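Local coordinates for NADPH-dependent aldehyde reductase YqhD (Escherichia coli, PDB 4QGS), which reduces a broad range of short-chain aldehydes to the corresponding primary alcohols, using NADPH as hydride donor and one zinc ion per subunit, at residues Asp40-Val52 with Gln95-Val108. Residues are numbered along the deposited sequence; the frame is centred on the assembly and turned at random.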
loop_
_atom_site.group_PDB
_atom_site.type_symbol
_atom_site.label_atom_id
_atom_site.label_comp_id
_atom_site.label_asym_id
_atom_site.label_seq_id
_atom_site.Cartn_x
_atom_site.Cartn_y
_atom_site.Cartn_z
ATOM N N ASP A 40 -1.650 27.436 17.566
ATOM C CA ASP A 40 -0.902 28.500 16.903
ATOM C C ASP A 40 -0.003 27.970 15.796
ATOM O O ASP A 40 0.908 28.659 15.340
ATOM C CB ASP A 40 -0.059 29.270 17.920
ATOM C CG ASP A 40 0.891 28.376 18.694
ATOM O OD1 ASP A 40 1.817 28.919 19.335
ATOM O OD2 ASP A 40 0.717 27.136 18.679
ATOM N N ALA A 41 -0.259 26.741 15.367
ATOM C CA ALA A 41 0.500 26.172 14.259
ATOM C C ALA A 41 0.281 26.930 12.948
ATOM O O ALA A 41 -0.789 27.497 12.697
ATOM C CB ALA A 41 0.139 24.696 14.081
ATOM N N ARG A 42 1.309 26.948 12.105
ATOM C CA ARG A 42 1.120 27.354 10.723
ATOM C C ARG A 42 1.034 26.064 9.913
ATOM O O ARG A 42 2.032 25.362 9.730
ATOM C CB ARG A 42 2.247 28.269 10.238
ATOM C CG ARG A 42 2.043 28.832 8.830
ATOM C CD ARG A 42 2.634 30.242 8.682
ATOM N NE ARG A 42 2.079 31.166 9.668
ATOM C CZ ARG A 42 2.563 32.377 9.938
ATOM N NH1 ARG A 42 3.620 32.840 9.286
ATOM N NH2 ARG A 42 1.979 33.131 10.863
ATOM N N VAL A 43 -0.174 25.741 9.468
ATOM C CA VAL A 43 -0.468 24.443 8.871
ATOM C C VAL A 43 -0.432 24.503 7.352
ATOM O O VAL A 43 -1.077 25.348 6.749
ATOM C CB VAL A 43 -1.866 23.930 9.299
ATOM C CG1 VAL A 43 -2.138 22.549 8.712
ATOM C CG2 VAL A 43 -2.007 23.909 10.822
ATOM N N LEU A 44 0.324 23.604 6.728
ATOM C CA LEU A 44 0.215 23.424 5.284
ATOM C C LEU A 44 -0.568 22.150 4.979
ATOM O O LEU A 44 -0.134 21.042 5.317
ATOM C CB LEU A 44 1.598 23.363 4.620
ATOM C CG LEU A 44 1.548 23.180 3.096
ATOM C CD1 LEU A 44 0.937 24.387 2.414
ATOM C CD2 LEU A 44 2.939 22.888 2.534
ATOM N N ILE A 45 -1.724 22.325 4.354
ATOM C CA ILE A 45 -2.541 21.224 3.861
ATOM C C ILE A 45 -2.080 20.834 2.457
ATOM O O ILE A 45 -2.075 21.662 1.557
ATOM C CB ILE A 45 -4.021 21.611 3.804
ATOM C CG1 ILE A 45 -4.539 21.952 5.197
ATOM C CG2 ILE A 45 -4.853 20.495 3.145
ATOM C CD1 ILE A 45 -6.028 22.278 5.200
ATOM N N THR A 46 -1.684 19.579 2.284
ATOM C CA THR A 46 -1.237 19.104 0.980
ATOM C C THR A 46 -2.270 18.165 0.369
ATOM O O THR A 46 -2.937 17.417 1.080
ATOM C CB THR A 46 0.108 18.381 1.086
ATOM O OG1 THR A 46 -0.036 17.265 1.967
ATOM C CG2 THR A 46 1.181 19.310 1.636
ATOM N N TYR A 47 -2.415 18.203 -0.950
ATOM C CA TYR A 47 -3.307 17.255 -1.605
ATOM C C TYR A 47 -2.897 16.990 -3.049
ATOM O O TYR A 47 -1.915 17.551 -3.542
ATOM C CB TYR A 47 -4.753 17.734 -1.553
ATOM C CG TYR A 47 -4.993 19.117 -2.119
ATOM C CD1 TYR A 47 -5.289 19.299 -3.465
ATOM C CD2 TYR A 47 -4.946 20.239 -1.302
ATOM C CE1 TYR A 47 -5.517 20.566 -3.981
ATOM C CE2 TYR A 47 -5.173 21.503 -1.808
ATOM C CZ TYR A 47 -5.457 21.661 -3.144
ATOM O OH TYR A 47 -5.682 22.923 -3.648
ATOM N N GLY A 48 -3.659 16.127 -3.709
ATOM C CA GLY A 48 -3.274 15.605 -5.006
ATOM C C GLY A 48 -3.907 16.342 -6.165
ATOM O O GLY A 48 -3.695 17.543 -6.334
ATOM N N GLY A 49 -4.696 15.613 -6.948
ATOM C CA GLY A 49 -5.247 16.124 -8.190
ATOM C C GLY A 49 -6.479 17.001 -8.083
ATOM O O GLY A 49 -6.900 17.581 -9.084
ATOM N N GLY A 50 -7.069 17.099 -6.895
ATOM C CA GLY A 50 -8.211 17.980 -6.711
ATOM C C GLY A 50 -9.565 17.325 -6.492
ATOM O O GLY A 50 -10.562 18.013 -6.291
ATOM N N SER A 51 -9.613 15.999 -6.520
ATOM C CA SER A 51 -10.856 15.295 -6.226
ATOM C C SER A 51 -11.353 15.554 -4.792
ATOM O O SER A 51 -12.558 15.504 -4.534
ATOM C CB SER A 51 -10.686 13.792 -6.449
ATOM O OG SER A 51 -9.762 13.235 -5.532
ATOM N N VAL A 52 -10.438 15.828 -3.860
ATOM C CA VAL A 52 -10.858 16.089 -2.480
ATOM C C VAL A 52 -11.588 17.422 -2.382
ATOM O O VAL A 52 -12.368 17.650 -1.457
ATOM C CB VAL A 52 -9.664 16.081 -1.483
ATOM C CG1 VAL A 52 -8.992 14.714 -1.466
ATOM C CG2 VAL A 52 -8.658 17.176 -1.821
ATOM N N GLN A 95 7.521 30.270 4.339
ATOM C CA GLN A 95 6.354 30.693 5.105
ATOM C C GLN A 95 6.416 30.216 6.554
ATOM O O GLN A 95 5.526 30.515 7.350
ATOM C CB GLN A 95 5.072 30.178 4.443
ATOM C CG GLN A 95 4.636 30.963 3.221
ATOM C CD GLN A 95 3.945 32.263 3.587
ATOM O OE1 GLN A 95 3.725 32.553 4.763
ATOM N NE2 GLN A 95 3.591 33.051 2.577
ATOM N N LYS A 96 7.472 29.477 6.881
ATOM C CA LYS A 96 7.683 28.941 8.224
ATOM C C LYS A 96 6.512 28.074 8.696
ATOM O O LYS A 96 5.985 28.251 9.799
ATOM C CB LYS A 96 7.940 30.076 9.221
ATOM C CG LYS A 96 9.080 31.003 8.823
ATOM C CD LYS A 96 10.002 31.284 10.002
ATOM C CE LYS A 96 10.717 30.019 10.464
ATOM N NZ LYS A 96 12.019 29.828 9.760
ATOM N N VAL A 97 6.111 27.137 7.843
ATOM C CA VAL A 97 5.128 26.122 8.200
ATOM C C VAL A 97 5.650 25.257 9.339
ATOM O O VAL A 97 6.824 24.884 9.348
ATOM C CB VAL A 97 4.787 25.241 6.980
ATOM C CG1 VAL A 97 4.053 23.970 7.395
ATOM C CG2 VAL A 97 3.996 26.045 5.955
ATOM N N THR A 98 4.788 24.942 10.305
ATOM C CA THR A 98 5.190 24.153 11.464
ATOM C C THR A 98 4.442 22.831 11.566
ATOM O O THR A 98 4.693 22.040 12.475
ATOM C CB THR A 98 4.965 24.923 12.773
ATOM O OG1 THR A 98 3.566 25.201 12.908
ATOM C CG2 THR A 98 5.739 26.226 12.757
ATOM N N PHE A 99 3.505 22.605 10.653
ATOM C CA PHE A 99 2.756 21.351 10.653
ATOM C C PHE A 99 2.226 21.057 9.251
ATOM O O PHE A 99 1.697 21.942 8.591
ATOM C CB PHE A 99 1.595 21.402 11.656
ATOM C CG PHE A 99 1.075 20.046 12.047
ATOM C CD1 PHE A 99 1.524 19.429 13.197
ATOM C CD2 PHE A 99 0.152 19.380 11.245
ATOM C CE1 PHE A 99 1.067 18.177 13.562
ATOM C CE2 PHE A 99 -0.315 18.118 11.605
ATOM C CZ PHE A 99 0.146 17.519 12.763
ATOM N N LEU A 100 2.373 19.809 8.805
ATOM C CA LEU A 100 1.872 19.393 7.495
ATOM C C LEU A 100 0.651 18.491 7.627
ATOM O O LEU A 100 0.607 17.636 8.497
ATOM C CB LEU A 100 2.979 18.663 6.716
ATOM C CG LEU A 100 4.190 19.530 6.385
ATOM C CD1 LEU A 100 5.430 18.667 6.157
ATOM C CD2 LEU A 100 3.906 20.352 5.168
ATOM N N LEU A 101 -0.346 18.679 6.763
ATOM C CA LEU A 101 -1.545 17.846 6.831
ATOM C C LEU A 101 -1.903 17.282 5.461
ATOM O O LEU A 101 -2.464 17.972 4.626
ATOM C CB LEU A 101 -2.730 18.634 7.390
ATOM C CG LEU A 101 -4.030 17.846 7.589
ATOM C CD1 LEU A 101 -3.853 16.651 8.496
ATOM C CD2 LEU A 101 -5.147 18.763 8.128
ATOM N N ALA A 102 -1.562 16.016 5.246
ATOM C CA ALA A 102 -1.804 15.385 3.954
ATOM C C ALA A 102 -3.247 14.920 3.859
ATOM O O ALA A 102 -3.722 14.172 4.715
ATOM C CB ALA A 102 -0.849 14.221 3.763
ATOM N N VAL A 103 -3.941 15.359 2.816
ATOM C CA VAL A 103 -5.323 14.968 2.603
ATOM C C VAL A 103 -5.438 14.240 1.266
ATOM O O VAL A 103 -5.278 14.848 0.210
ATOM C CB VAL A 103 -6.260 16.192 2.630
ATOM C CG1 VAL A 103 -7.703 15.777 2.414
ATOM C CG2 VAL A 103 -6.103 16.951 3.950
ATOM N N GLY A 104 -5.705 12.938 1.321
ATOM C CA GLY A 104 -5.783 12.128 0.118
ATOM C C GLY A 104 -5.363 10.690 0.352
ATOM O O GLY A 104 -5.624 10.126 1.419
ATOM N N GLY A 105 -4.710 10.091 -0.646
ATOM C CA GLY A 105 -4.255 8.720 -0.528
ATOM C C GLY A 105 -2.761 8.572 -0.309
ATOM O O GLY A 105 -2.085 9.507 0.127
ATOM N N GLY A 106 -2.240 7.388 -0.621
ATOM C CA GLY A 106 -0.849 7.062 -0.341
ATOM C C GLY A 106 0.167 7.928 -1.057
ATOM O O GLY A 106 1.269 8.165 -0.554
ATOM N N SER A 107 -0.195 8.385 -2.247
ATOM C CA SER A 107 0.659 9.279 -3.020
ATOM C C SER A 107 0.854 10.620 -2.309
ATOM O O SER A 107 1.971 11.129 -2.213
ATOM C CB SER A 107 0.064 9.502 -4.408
ATOM O OG SER A 107 0.898 10.337 -5.190
ATOM N N VAL A 108 -0.238 11.188 -1.810
ATOM C CA VAL A 108 -0.164 12.460 -1.098
ATOM C C VAL A 108 0.596 12.266 0.201
ATOM O O VAL A 108 1.440 13.084 0.573
ATOM C CB VAL A 108 -1.573 13.039 -0.813
ATOM C CG1 VAL A 108 -1.482 14.315 0.033
ATOM C CG2 VAL A 108 -2.306 13.319 -2.114
HETATM O O HOH W 1 -5.546 14.462 -2.482
#
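Leu44 and Leu100 run alongside each other in the same direction, CD2 to CD2 3.8 Å, on one face of parallel strands 42-46 and 99-104. Leu44 CB also meets Val97 CG1, and Thr46 OG1 rests against Ala102, where a small residue fits. On the other face, branched apolar side chains suited to a buried sheet pass slantwise over their partners: Val43 CG1 reaches Leu101 CB, and chi1 of -62° sets Ile45 CG1 beside the backbone N, turning CG2 onto Val103 CG2 (3.8 Å). Leu44 and Thr46 each donate N-H and accept at O in the ladder. Where it begins, Arg42 O takes a short bond from Thr98 N (2.8 Å) and a longer, more bent one from Phe99 N (3.3 Å), while Thr98 OG1 accepts from Arg42 N. Arg42 bends so that CD lies beside Gln95 O, at the guanidinium edge, and NE forms a salt bridge with Asp69; an alanine here would probably leave the Asp69 carboxylate without this charge and Gln95 O without its neighbour. Just past strand 42-46, a water accepts from Gly48 N and donates to Val103 O. Glycine suits Gly104 and Gly50, where a CB would press on the preceding carbonyl O. The following turns and helix starts hold NADP(+)-binding Gly49, Ser51, Gly106 and Ser107, as in a Rossmann-like domain. Strand 69-73 flanks 42-46, helix 57-64 packs on Ile45 and Leu101, and helix 106-119 covers Leu100 and Ala102, its Thr112 OG1 hydrogen-bonding Thr46 OG1.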